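Local coordinates for protein putative alpha-L-fucosidase (Bacteroides thetaiotaomicron VPI-5482, PDB 3GZA) that probably hydrolyses alpha-L-fucosidic linkages, as a putative exported fucosidase of glycosyl hydrolase family 29, at residues P197-Y202 with C206-N211; G221-T226 with G279-F284; I373-N376 with R382-Q385. All coordinates share one frame; numbering follows the deposited sequence. Where two conformers were deposited one is given.

In the fold
The three contacts follow one another along the chain without overlap. Interactions 1 and 2 both belong to the TIM-barrel-type region of the alpha-L-fucosidase family, their centres about 26 Å apart on opposite sides of the chain's centre: the first packs helix 196-202 on strand 207-209, while the second joins loops after strands 218-219 and 264-273. Tyr209 and His210 of interaction 1 and Glu223 of interaction 2 bind a buffer molecule, probably the same one, so both contacts probably lie near one pocket. Interaction 3 lies in the C-terminal F5/8 type C region, where strands 366-375 and 383-392 belong to different antiparallel sheets, its centre about 29 Å from both others. The chain thus pairs a probable fucosidase barrel with a beta sandwich.

Interaction 1 (P197-Y202 with C206-N211); sequences PIVNKY and CLFYHN
Asn211 OD1 accepts hydrogen bonds from the backbone N-H groups of both Asp213 and Arg214, and the amide held in this way rests its CG 3.8 Å from Phe208 CE2, near the plane of the ring; diagonally across the same ring, Phe208 meets Val199. That second meeting is purely apolar. Val199 CG2 approaches the ring at its edge, 3.9 Å from Phe208 CD1 and 4.1 Å from Phe208 CE1, so the methyl lies beside the ring and not over a face. The valine turns a whole flank to this edge, since its CB is also 3.9 Å from Phe208 CD1. Phe208 reaches toward the helix because its CG stands anti to the backbone N (chi1 180°). The other valine methyl, CG1, also borders the ring and comes within 4.4 Å of Cys206 CB, a looser touch.

Helix 196-202 here follows strand 178-181 and leads through a short connection into strand 207-209, which pairs in parallel with 178-181: a beta-alpha-beta unit of the barrel, with Val199 pointing from the helix toward the strand. The sheet side of the layer is completed by Phe181 against Phe208 and Ile179 against Cys206, while Ile198 packs on helix 148-171. Phe208 N is hydrogen-bonded to Asp216 OD2, a few residues beyond the strand in sequence.

Beyond the buried layer, at the end of the strand, the peptide between Tyr209 and His210 is cis, and His210 CD2 sits 3.2 Å above the centre of the Tyr209 ring. Tyr209 OH and His210 NE2 each bond a sulfonate oxygen of a bound buffer molecule, probably from the crystallisation liquor.

Interaction 2 (G221-T226 with G279-F284); sequences GSETGT and GRHEWF
Glu223 borders a pocket that holds a buffer molecule, and offers its OE1 to both His281 and Trp283 of the facing loop. Glu223 OE2 is hydrogen-bonded to N4 of the buffer, which probably comes from the crystallisation liquor, while OE1 turns to the protein. His281 NE2 donates to Glu223 OE1 at 2.7 Å along a nearly straight line (163°) and meets the anti lone pair of that oxygen, and the imidazole lies almost coplanar with the carboxylate. Trp283 NE1 donates to the same Glu223 OE1 at 2.9 Å, but from above the carboxylate plane, the indole standing at 83° to it. In both rings the oxygen lies in plane, at the N-H edge.

Both segments are loops of the TIM-barrel-type region, following strands 218-219 and 264-273, and Asp271 and Pro273 of the latter strand pack against the contact. Glu223 spans the gap by an extended chain whose CG is anti to the carbonyl carbon (chi1 -62°); its CB also passes 3.4 Å from His281 NE2, and its CD 3.6 Å from Trp283 CZ2. An alanine here is likely to leave His281 NE2 and Trp283 NE1 without their common acceptor and both rings freer to turn.

Next to the contact, the backbone N of His281 donates to Glu282 OE2 at 2.8 Å, and Arg280, lying with a guanidinium face over that carboxylate, forms salt bridges to Glu286 and Asp289. Trp283 in turn meets His27, which also packs edge-to-face with Phe284.

Interaction 3 (I373-N376 with R382-Q385); sequences IQEN and RIRQ
Glu375 reaches out from strand 366-375 as an extended side chain and runs slantwise over Ile383, its CG 3.8 Å from the isoleucine CD1, so that its carboxylate arrives at the start of strand 383-392. CG of Glu375 is anti to the carbonyl carbon (chi1 -67°), which throws the chain across to the other strand. There OE2 is gripped by two consecutive backbone N-H groups: Arg382 N lies 2.9 Å from Glu375 OE2 on its syn side, 20° out of the carboxylate plane, whereas Ile383 N, at 3.0 Å from the same oxygen, comes from above that plane. Ile383 CG1 flanks Glu375 OE2 at 3.5 Å. The guanidinium of Arg382 leads away, to the carbonyl of Leu431 among others.

The two strands belong to different sheets of the F5/8 type C beta sandwich, so the glutamate ties them across the short loop that joins them. Its OE1 accepts from Gly406 N and from a water, 2.7 Å away, that also donates to Ile383 O. With several donors converging on a buried carboxylate, Glu375 is probably ionised, its negative charge stabilised by the backbone N-H groups and the water.

Interaction 1 (P197-Y202 with C206-N211)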
ATOM      1  N   PRO A 197       4.051 -15.895 -19.605  1.00 24.83           N
ATOM      2  CA  PRO A 197       5.212 -15.464 -20.396  1.00 26.03           C
ATOM      3  C   PRO A 197       6.373 -14.969 -19.577  1.00 25.24           C
ATOM      4  O   PRO A 197       7.523 -15.068 -20.026  1.00 24.86           O
ATOM      5  CB  PRO A 197       4.664 -14.309 -21.229  1.00 26.16           C
ATOM      6  CG  PRO A 197       3.212 -14.544 -21.290  1.00 27.43           C
ATOM      7  CD  PRO A 197       2.842 -15.115 -19.986  1.00 26.51           C
ATOM      8  N   ILE A 198       6.074 -14.401 -18.422  1.00 25.66           N
ATOM      9  CA  ILE A 198       7.128 -13.896 -17.508  1.00 24.77           C
ATOM     10  C   ILE A 198       7.923 -15.078 -16.947  1.00 24.83           C
ATOM     11  O   ILE A 198       9.156 -15.086 -16.979  1.00 25.16           O
ATOM     12  CB  ILE A 198       6.538 -13.062 -16.376  1.00 25.90           C
ATOM     13  CG1 ILE A 198       5.850 -11.826 -16.911  1.00 27.46           C
ATOM     14  CG2 ILE A 198       7.634 -12.621 -15.369  1.00 25.97           C
ATOM     15  CD1 ILE A 198       5.011 -11.157 -15.827  1.00 26.80           C
ATOM     16  N   VAL A 199       7.210 -16.096 -16.497  1.00 25.30           N
ATOM     17  CA  VAL A 199       7.856 -17.289 -15.945  1.00 25.85           C
ATOM     18  C   VAL A 199       8.623 -17.986 -17.080  1.00 26.20           C
ATOM     19  O   VAL A 199       9.790 -18.400 -16.925  1.00 26.38           O
ATOM     20  CB  VAL A 199       6.845 -18.196 -15.235  1.00 25.46           C
ATOM     21  CG1 VAL A 199       7.560 -19.510 -14.771  1.00 26.65           C
ATOM     22  CG2 VAL A 199       6.181 -17.467 -14.083  1.00 27.49           C
ATOM     23  N   ASN A 200       8.069 -18.039 -18.288  1.00 26.22           N
ATOM     24  CA  ASN A 200       8.786 -18.710 -19.364  1.00 26.82           C
ATOM     25  C   ASN A 200      10.073 -18.004 -19.743  1.00 26.48           C
ATOM     26  O   ASN A 200      11.071 -18.631 -20.050  1.00 26.87           O
ATOM     27  CB  ASN A 200       7.908 -18.803 -20.615  1.00 27.31           C
ATOM     28  CG  ASN A 200       6.897 -19.928 -20.541  1.00 32.97           C
ATOM     29  OD1 ASN A 200       7.095 -20.915 -19.794  1.00 37.27           O
ATOM     30  ND2 ASN A 200       5.829 -19.815 -21.349  1.00 35.47           N
ATOM     31  N   LYS A 201      10.041 -16.681 -19.740  1.00 26.22           N
ATOM     32  CA  LYS A 201      11.215 -15.926 -20.122  1.00 25.45           C
ATOM     33  C   LYS A 201      12.321 -15.993 -19.084  1.00 24.93           C
ATOM     34  O   LYS A 201      13.493 -16.250 -19.422  1.00 25.33           O
ATOM     35  CB  LYS A 201      10.836 -14.473 -20.341  1.00 25.99           C
ATOM     36  CG  LYS A 201      11.994 -13.577 -20.724  1.00 28.13           C
ATOM     37  CD  LYS A 201      11.552 -12.191 -21.060  1.00 31.58           C
ATOM     38  CE  LYS A 201      12.736 -11.325 -21.519  1.00 37.34           C
ATOM     39  NZ  LYS A 201      12.280  -9.946 -21.851  1.00 42.08           N
ATOM     40  N   TYR A 202      11.970 -15.708 -17.848  1.00 25.50           N
ATOM     41  CA  TYR A 202      12.986 -15.583 -16.801  1.00 25.83           C
ATOM     42  C   TYR A 202      13.285 -16.846 -16.037  1.00 26.25           C
ATOM     43  O   TYR A 202      14.337 -16.954 -15.446  1.00 26.93           O
ATOM     44  CB  TYR A 202      12.594 -14.471 -15.848  1.00 25.73           C
ATOM     45  CG  TYR A 202      12.528 -13.141 -16.540  1.00 26.29           C
ATOM     46  CD1 TYR A 202      13.678 -12.543 -17.055  1.00 28.08           C
ATOM     47  CD2 TYR A 202      11.326 -12.483 -16.703  1.00 27.71           C
ATOM     48  CE1 TYR A 202      13.612 -11.304 -17.726  1.00 27.94           C
ATOM     49  CE2 TYR A 202      11.266 -11.264 -17.368  1.00 27.80           C
ATOM     50  CZ  TYR A 202      12.405 -10.695 -17.863  1.00 26.81           C
ATOM     51  OH  TYR A 202      12.305  -9.487 -18.476  1.00 30.71           O
ATOM     52  N   CYS A 206      11.469 -23.581 -14.388  1.00 26.36           N
ATOM     53  CA  CYS A 206      10.635 -23.507 -13.207  1.00 25.80           C
ATOM     54  C   CYS A 206       9.253 -24.084 -13.433  1.00 26.10           C
ATOM     55  O   CYS A 206       8.632 -23.831 -14.448  1.00 25.89           O
ATOM     56  CB  CYS A 206      10.546 -22.037 -12.744  1.00 26.43           C
ATOM     57  SG  CYS A 206       9.546 -21.698 -11.286  1.00 26.62           S
ATOM     58  N   LEU A 207       8.755 -24.875 -12.488  1.00 25.10           N
ATOM     59  CA  LEU A 207       7.404 -25.421 -12.600  1.00 23.58           C
ATOM     60  C   LEU A 207       6.427 -24.290 -12.448  1.00 24.36           C
ATOM     61  O   LEU A 207       6.496 -23.526 -11.485  1.00 26.08           O
ATOM     62  CB  LEU A 207       7.140 -26.491 -11.544  1.00 24.34           C
ATOM     63  CG  LEU A 207       8.027 -27.742 -11.607  1.00 23.48           C
ATOM     64  CD1 LEU A 207       8.156 -28.453 -10.191  1.00 25.44           C
ATOM     65  CD2 LEU A 207       7.587 -28.702 -12.743  1.00 24.08           C
ATOM     66  N   PHE A 208       5.507 -24.202 -13.384  1.00 24.00           N
ATOM     67  CA  PHE A 208       4.480 -23.144 -13.414  1.00 23.60           C
ATOM     68  C   PHE A 208       3.177 -23.759 -12.866  1.00 23.94           C
ATOM     69  O   PHE A 208       2.599 -24.682 -13.478  1.00 24.34           O
ATOM     70  CB  PHE A 208       4.274 -22.639 -14.828  1.00 23.40           C
ATOM     71  CG  PHE A 208       3.237 -21.560 -14.939  1.00 24.10           C
ATOM     72  CD1 PHE A 208       3.560 -20.220 -14.715  1.00 25.91           C
ATOM     73  CD2 PHE A 208       1.911 -21.884 -15.247  1.00 24.58           C
ATOM     74  CE1 PHE A 208       2.598 -19.245 -14.804  1.00 26.25           C
ATOM     75  CE2 PHE A 208       0.959 -20.908 -15.331  1.00 23.36           C
ATOM     76  CZ  PHE A 208       1.284 -19.596 -15.126  1.00 26.44           C
ATOM     77  N   TYR A 209       2.728 -23.283 -11.695  1.00 24.54           N
ATOM     78  CA  TYR A 209       1.552 -23.831 -11.051  1.00 25.23           C
ATOM     79  C   TYR A 209       0.732 -22.671 -10.516  1.00 24.88           C
ATOM     80  O   TYR A 209       0.996 -22.199  -9.392  1.00 23.67           O
ATOM     81  CB  TYR A 209       1.991 -24.831  -9.978  1.00 25.36           C
ATOM     82  CG  TYR A 209       0.851 -25.437  -9.257  1.00 24.98           C
ATOM     83  CD1 TYR A 209       0.051 -26.386  -9.857  1.00 24.47           C
ATOM     84  CD2 TYR A 209       0.563 -25.074  -7.956  1.00 28.06           C
ATOM     85  CE1 TYR A 209      -1.030 -26.920  -9.198  1.00 25.54           C
ATOM     86  CE2 TYR A 209      -0.572 -25.596  -7.301  1.00 26.30           C
ATOM     87  CZ  TYR A 209      -1.351 -26.499  -7.943  1.00 26.24           C
ATOM     88  OH  TYR A 209      -2.484 -27.051  -7.402  1.00 28.51           O
ATOM     89  N   HIS A 210      -0.308 -22.199 -11.205  1.00 24.32           N
ATOM     90  CA  HIS A 210      -0.915 -22.695 -12.425  1.00 23.56           C
ATOM     91  C   HIS A 210      -1.908 -21.629 -12.853  1.00 23.73           C
ATOM     92  O   HIS A 210      -2.170 -20.695 -12.113  1.00 24.37           O
ATOM     93  CB  HIS A 210      -1.691 -24.007 -12.167  1.00 24.14           C
ATOM     94  CG  HIS A 210      -2.676 -23.913 -11.061  1.00 23.78           C
ATOM     95  ND1 HIS A 210      -4.033 -23.848 -11.267  1.00 26.19           N
ATOM     96  CD2 HIS A 210      -2.495 -23.897  -9.711  1.00 25.32           C
ATOM     97  CE1 HIS A 210      -4.646 -23.785 -10.095  1.00 26.05           C
ATOM     98  NE2 HIS A 210      -3.742 -23.848  -9.134  1.00 25.27           N
ATOM     99  N   ASN A 211      -2.436 -21.749 -14.062  1.00 24.55           N
ATOM    100  CA  ASN A 211      -3.523 -20.876 -14.495  1.00 23.78           C
ATOM    101  C   ASN A 211      -4.446 -21.632 -15.454  1.00 24.08           C
ATOM    102  O   ASN A 211      -4.321 -22.849 -15.615  1.00 24.07           O
ATOM    103  CB  ASN A 211      -3.026 -19.539 -15.026  1.00 23.74           C
ATOM    104  CG  ASN A 211      -2.420 -19.628 -16.404  1.00 22.35           C
ATOM    105  OD1 ASN A 211      -2.294 -20.715 -16.983  1.00 23.04           O
ATOM    106  ND2 ASN A 211      -1.993 -18.475 -16.925  1.00 22.84           N
TER

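Interaction 2 (G221-T226 with G279-F284)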
ATOM      1  N   GLY A 221      -6.611 -33.252  -5.182  1.00 26.66           N
ATOM      2  CA  GLY A 221      -8.030 -33.354  -4.773  1.00 27.33           C
ATOM      3  C   GLY A 221      -8.366 -33.300  -3.289  1.00 26.99           C
ATOM      4  O   GLY A 221      -9.556 -33.426  -2.943  1.00 26.86           O
ATOM      5  N   SER A 222      -7.367 -33.206  -2.405  1.00 25.53           N
ATOM      6  CA  SER A 222      -7.623 -33.088  -0.977  1.00 24.79           C
ATOM      7  C   SER A 222      -6.355 -32.543  -0.340  1.00 24.86           C
ATOM      8  O   SER A 222      -5.310 -32.471  -0.979  1.00 25.08           O
ATOM      9  CB  SER A 222      -7.944 -34.430  -0.354  1.00 24.76           C
ATOM     10  OG  SER A 222      -6.778 -35.255  -0.262  1.00 25.67           O
ATOM     11  N   GLU A 223      -6.457 -32.094   0.915  1.00 24.43           N
ATOM     12  CA  GLU A 223      -5.302 -31.686   1.711  1.00 24.38           C
ATOM     13  C   GLU A 223      -5.053 -32.747   2.806  1.00 23.48           C
ATOM     14  O   GLU A 223      -4.634 -32.424   3.913  1.00 24.83           O
ATOM     15  CB  GLU A 223      -5.506 -30.315   2.315  1.00 24.85           C
ATOM     16  CG  GLU A 223      -5.669 -29.244   1.241  1.00 25.64           C
ATOM     17  CD  GLU A 223      -5.732 -27.827   1.789  1.00 27.70           C
ATOM     18  OE1 GLU A 223      -5.898 -27.653   3.014  1.00 26.21           O
ATOM     19  OE2 GLU A 223      -5.615 -26.870   0.993  1.00 29.37           O
ATOM     20  N   THR A 224      -5.228 -34.014   2.448  1.00 23.93           N
ATOM     21  CA  THR A 224      -5.002 -35.142   3.351  1.00 23.75           C
ATOM     22  C   THR A 224      -3.581 -35.668   3.269  1.00 24.97           C
ATOM     23  O   THR A 224      -3.230 -36.563   4.033  1.00 26.38           O
ATOM     24  CB  THR A 224      -5.906 -36.328   2.998  1.00 24.80           C
ATOM     25  OG1 THR A 224      -5.629 -36.743   1.668  1.00 25.73           O
ATOM     26  CG2 THR A 224      -7.422 -35.957   3.180  1.00 25.74           C
ATOM     27  N   GLY A 225      -2.779 -35.139   2.355  1.00 24.03           N
ATOM     28  CA  GLY A 225      -1.431 -35.631   2.128  1.00 24.25           C
ATOM     29  C   GLY A 225      -1.419 -36.975   1.432  1.00 24.18           C
ATOM     30  O   GLY A 225      -0.431 -37.710   1.522  1.00 24.97           O
ATOM     31  N   THR A 226      -2.504 -37.280   0.716  1.00 25.10           N
ATOM     32  CA  THR A 226      -2.636 -38.527  -0.046  1.00 24.93           C
ATOM     33  C   THR A 226      -3.263 -38.229  -1.382  1.00 24.94           C
ATOM     34  O   THR A 226      -3.792 -37.143  -1.609  1.00 24.37           O
ATOM     35  CB  THR A 226      -3.546 -39.565   0.638  1.00 26.32           C
ATOM     36  OG1 THR A 226      -4.941 -39.155   0.578  1.00 25.05           O
ATOM     37  CG2 THR A 226      -3.139 -39.799   2.061  1.00 24.55           C
ATOM     38  N   GLY A 279      -8.360 -32.516  15.134  1.00 22.44           N
ATOM     39  CA  GLY A 279      -9.451 -31.692  14.586  1.00 23.23           C
ATOM     40  C   GLY A 279      -9.022 -30.384  14.006  1.00 23.47           C
ATOM     41  O   GLY A 279      -9.865 -29.573  13.572  1.00 24.68           O
ATOM     42  N   ARG A 280      -7.714 -30.117  14.018  1.00 22.78           N
ATOM     43  CA  ARG A 280      -7.146 -28.925  13.420  1.00 22.40           C
ATOM     44  C   ARG A 280      -6.617 -29.213  12.012  1.00 23.75           C
ATOM     45  O   ARG A 280      -6.525 -30.362  11.584  1.00 25.03           O
ATOM     46  CB  ARG A 280      -6.026 -28.372  14.293  1.00 23.45           C
ATOM     47  CG  ARG A 280      -6.486 -28.070  15.692  1.00 23.90           C
ATOM     48  CD  ARG A 280      -7.222 -26.742  15.793  1.00 26.28           C
ATOM     49  NE  ARG A 280      -6.335 -25.586  15.679  1.00 26.30           N
ATOM     50  CZ  ARG A 280      -6.697 -24.362  15.311  1.00 26.51           C
ATOM     51  NH1 ARG A 280      -7.932 -24.094  14.905  1.00 29.16           N
ATOM     52  NH2 ARG A 280      -5.794 -23.426  15.236  1.00 26.26           N
ATOM     53  N   HIS A 281      -6.320 -28.154  11.278  1.00 23.51           N
ATOM     54  CA  HIS A 281      -5.822 -28.259   9.891  1.00 23.92           C
ATOM     55  C   HIS A 281      -5.227 -26.898   9.574  1.00 24.65           C
ATOM     56  O   HIS A 281      -5.850 -26.076   8.854  1.00 26.02           O
ATOM     57  CB  HIS A 281      -6.993 -28.638   8.969  1.00 24.76           C
ATOM     58  CG  HIS A 281      -6.611 -28.951   7.556  1.00 24.21           C
ATOM     59  ND1 HIS A 281      -6.218 -30.208   7.161  1.00 23.57           N
ATOM     60  CD2 HIS A 281      -6.529 -28.161   6.463  1.00 24.15           C
ATOM     61  CE1 HIS A 281      -5.905 -30.173   5.867  1.00 24.41           C
ATOM     62  NE2 HIS A 281      -6.092 -28.942   5.422  1.00 23.94           N
ATOM     63  N   GLU A 282      -4.016 -26.665  10.090  1.00 24.44           N
ATOM     64  CA  GLU A 282      -3.467 -25.326  10.122  1.00 25.10           C
ATOM     65  C   GLU A 282      -2.246 -25.111   9.241  1.00 24.91           C
ATOM     66  O   GLU A 282      -1.201 -25.664   9.516  1.00 26.09           O
ATOM     67  CB  GLU A 282      -3.100 -24.957  11.556  1.00 25.99           C
ATOM     68  CG  GLU A 282      -4.229 -25.232  12.525  1.00 25.73           C
ATOM     69  CD  GLU A 282      -5.606 -24.695  12.110  1.00 26.54           C
ATOM     70  OE1 GLU A 282      -5.776 -23.466  11.871  1.00 27.81           O
ATOM     71  OE2 GLU A 282      -6.579 -25.484  12.127  1.00 25.58           O
ATOM     72  N   TRP A 283      -2.397 -24.271   8.211  1.00 26.49           N
ATOM     73  CA  TRP A 283      -1.296 -23.942   7.325  1.00 25.86           C
ATOM     74  C   TRP A 283      -0.406 -22.858   7.944  1.00 24.86           C
ATOM     75  O   TRP A 283       0.738 -22.681   7.540  1.00 24.36           O
ATOM     76  CB  TRP A 283      -1.816 -23.490   5.974  1.00 25.98           C
ATOM     77  CG  TRP A 283      -2.419 -24.576   5.162  1.00 24.18           C
ATOM     78  CD1 TRP A 283      -3.731 -24.819   5.006  1.00 26.70           C
ATOM     79  CD2 TRP A 283      -1.726 -25.594   4.405  1.00 24.80           C
ATOM     80  NE1 TRP A 283      -3.920 -25.907   4.182  1.00 25.47           N
ATOM     81  CE2 TRP A 283      -2.700 -26.412   3.819  1.00 25.20           C
ATOM     82  CE3 TRP A 283      -0.381 -25.853   4.140  1.00 26.24           C
ATOM     83  CZ2 TRP A 283      -2.388 -27.485   2.969  1.00 25.61           C
ATOM     84  CZ3 TRP A 283      -0.068 -26.945   3.373  1.00 26.03           C
ATOM     85  CH2 TRP A 283      -1.059 -27.717   2.746  1.00 23.77           C
ATOM     86  N   PHE A 284      -0.949 -22.097   8.869  1.00 25.28           N
ATOM     87  CA  PHE A 284      -0.212 -21.039   9.604  1.00 25.66           C
ATOM     88  C   PHE A 284      -0.009 -21.332  11.083  1.00 25.89           C
ATOM     89  O   PHE A 284      -0.782 -22.073  11.716  1.00 25.17           O
ATOM     90  CB  PHE A 284      -1.002 -19.704   9.525  1.00 24.94           C
ATOM     91  CG  PHE A 284      -1.012 -19.044   8.171  1.00 26.32           C
ATOM     92  CD1 PHE A 284       0.039 -18.239   7.808  1.00 28.45           C
ATOM     93  CD2 PHE A 284      -2.076 -19.200   7.289  1.00 27.60           C
ATOM     94  CE1 PHE A 284       0.019 -17.560   6.587  1.00 27.39           C
ATOM     95  CE2 PHE A 284      -2.079 -18.573   6.087  1.00 27.86           C
ATOM     96  CZ  PHE A 284      -1.000 -17.772   5.707  1.00 27.85           C
TER

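Interaction 3 (I373-N376 with R382-Q385)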
ATOM      1  N   ILE A 373       8.302 -50.429  -6.403  1.00 24.57           N
ATOM      2  CA  ILE A 373       8.475 -50.551  -7.851  1.00 24.45           C
ATOM      3  C   ILE A 373       8.575 -49.139  -8.374  1.00 24.87           C
ATOM      4  O   ILE A 373       7.831 -48.269  -7.933  1.00 24.00           O
ATOM      5  CB  ILE A 373       7.279 -51.189  -8.551  1.00 24.13           C
ATOM      6  CG1 ILE A 373       6.727 -52.376  -7.757  1.00 25.88           C
ATOM      7  CG2 ILE A 373       7.654 -51.569 -10.044  1.00 23.56           C
ATOM      8  CD1 ILE A 373       5.351 -52.855  -8.250  1.00 29.93           C
ATOM      9  N   GLN A 374       9.520 -48.895  -9.271  1.00 24.37           N
ATOM     10  CA  GLN A 374       9.671 -47.580  -9.895  1.00 24.71           C
ATOM     11  C   GLN A 374       9.916 -47.725 -11.378  1.00 24.64           C
ATOM     12  O   GLN A 374      10.745 -48.541 -11.783  1.00 24.16           O
ATOM     13  CB  GLN A 374      10.860 -46.811  -9.306  1.00 25.34           C
ATOM     14  CG  GLN A 374      10.825 -46.524  -7.829  1.00 23.85           C
ATOM     15  CD  GLN A 374      11.939 -45.579  -7.425  1.00 26.63           C
ATOM     16  OE1 GLN A 374      12.984 -46.032  -6.967  1.00 27.92           O
ATOM     17  NE2 GLN A 374      11.766 -44.281  -7.658  1.00 26.14           N
ATOM     18  N   GLU A 375       9.181 -46.947 -12.179  1.00 24.31           N
ATOM     19  CA  GLU A 375       9.425 -46.851 -13.603  1.00 24.63           C
ATOM     20  C   GLU A 375      10.409 -45.702 -13.852  1.00 24.47           C
ATOM     21  O   GLU A 375      10.560 -44.823 -13.011  1.00 25.68           O
ATOM     22  CB  GLU A 375       8.136 -46.580 -14.375  1.00 24.15           C
ATOM     23  CG  GLU A 375       7.142 -47.700 -14.342  1.00 24.68           C
ATOM     24  CD  GLU A 375       5.913 -47.423 -15.203  1.00 23.61           C
ATOM     25  OE1 GLU A 375       4.984 -46.825 -14.644  1.00 23.78           O
ATOM     26  OE2 GLU A 375       5.881 -47.839 -16.411  1.00 23.83           O
ATOM     27  N   ASN A 376      11.098 -45.743 -15.003  1.00 25.53           N
ATOM     28  CA  ASN A 376      11.964 -44.644 -15.439  1.00 26.05           C
ATOM     29  C   ASN A 376      10.987 -43.576 -15.997  1.00 25.52           C
ATOM     30  O   ASN A 376      10.583 -43.613 -17.156  1.00 25.87           O
ATOM     31  CB  ASN A 376      12.941 -45.117 -16.518  1.00 27.21           C
ATOM     32  CG  ASN A 376      14.119 -44.207 -16.669  1.00 29.44           C
ATOM     33  OD1 ASN A 376      14.257 -43.229 -15.952  1.00 34.06           O
ATOM     34  ND2 ASN A 376      15.012 -44.559 -17.580  1.00 32.16           N
ATOM     35  N   ARG A 382       4.225 -46.725 -18.462  1.00 23.84           N
ATOM     36  CA  ARG A 382       4.004 -47.831 -19.383  1.00 23.80           C
ATOM     37  C   ARG A 382       3.224 -48.974 -18.781  1.00 24.26           C
ATOM     38  O   ARG A 382       2.473 -49.645 -19.467  1.00 23.97           O
ATOM     39  CB  ARG A 382       5.348 -48.360 -19.899  1.00 23.85           C
ATOM     40  CG  ARG A 382       6.165 -47.259 -20.493  1.00 24.37           C
ATOM     41  CD  ARG A 382       7.484 -47.709 -21.053  1.00 25.69           C
ATOM     42  NE  ARG A 382       8.076 -46.646 -21.864  1.00 25.86           N
ATOM     43  CZ  ARG A 382       8.913 -46.856 -22.881  1.00 29.26           C
ATOM     44  NH1 ARG A 382       9.283 -48.074 -23.227  1.00 30.06           N
ATOM     45  NH2 ARG A 382       9.380 -45.834 -23.584  1.00 30.06           N
ATOM     46  N   ILE A 383       3.427 -49.209 -17.491  1.00 23.83           N
ATOM     47  CA  ILE A 383       2.778 -50.290 -16.776  1.00 23.89           C
ATOM     48  C   ILE A 383       1.301 -49.950 -16.572  1.00 24.11           C
ATOM     49  O   ILE A 383       0.977 -48.841 -16.142  1.00 24.89           O
ATOM     50  CB  ILE A 383       3.472 -50.535 -15.394  1.00 23.58           C
ATOM     51  CG1 ILE A 383       4.892 -51.092 -15.607  1.00 23.08           C
ATOM     52  CG2 ILE A 383       2.657 -51.529 -14.506  1.00 23.92           C
ATOM     53  CD1 ILE A 383       5.682 -51.219 -14.277  1.00 23.44           C
ATOM     54  N   ARG A 384       0.422 -50.875 -16.957  1.00 24.61           N
ATOM     55  CA  ARG A 384      -1.025 -50.708 -16.785  1.00 24.36           C
ATOM     56  C   ARG A 384      -1.636 -51.707 -15.835  1.00 24.50           C
ATOM     57  O   ARG A 384      -2.665 -51.417 -15.256  1.00 25.61           O
ATOM     58  CB  ARG A 384      -1.728 -50.774 -18.139  1.00 24.99           C
ATOM     59  CG  ARG A 384      -1.493 -49.528 -18.993  1.00 25.21           C
ATOM     60  CD  ARG A 384      -2.071 -48.304 -18.350  1.00 26.04           C
ATOM     61  NE  ARG A 384      -1.900 -47.116 -19.182  1.00 25.83           N
ATOM     62  CZ  ARG A 384      -2.694 -46.782 -20.184  1.00 28.06           C
ATOM     63  NH1 ARG A 384      -3.699 -47.580 -20.563  1.00 30.21           N
ATOM     64  NH2 ARG A 384      -2.435 -45.663 -20.870  1.00 28.28           N
ATOM     65  N   GLN A 385      -1.058 -52.900 -15.724  1.00 25.32           N
ATOM     66  CA  GLN A 385      -1.542 -53.924 -14.790  0.50 25.51           C
ATOM     67  C   GLN A 385      -0.324 -54.723 -14.346  1.00 25.54           C
ATOM     68  O   GLN A 385       0.489 -55.104 -15.179  1.00 26.37           O
ATOM     69  CB  GLN A 385      -2.532 -54.891 -15.455  0.50 26.10           C
ATOM     70  CG  GLN A 385      -3.892 -54.313 -15.921  0.50 26.95           C
ATOM     71  CD  GLN A 385      -4.886 -54.049 -14.798  0.50 28.63           C
ATOM     72  OE1 GLN A 385      -4.785 -54.614 -13.711  0.50 30.50           O
ATOM     73  NE2 GLN A 385      -5.882 -53.216 -15.078  0.50 28.76           N
TER
HETATM   74  O   HOH W   1       2.252 -46.978 -14.537  1.00 17.78           O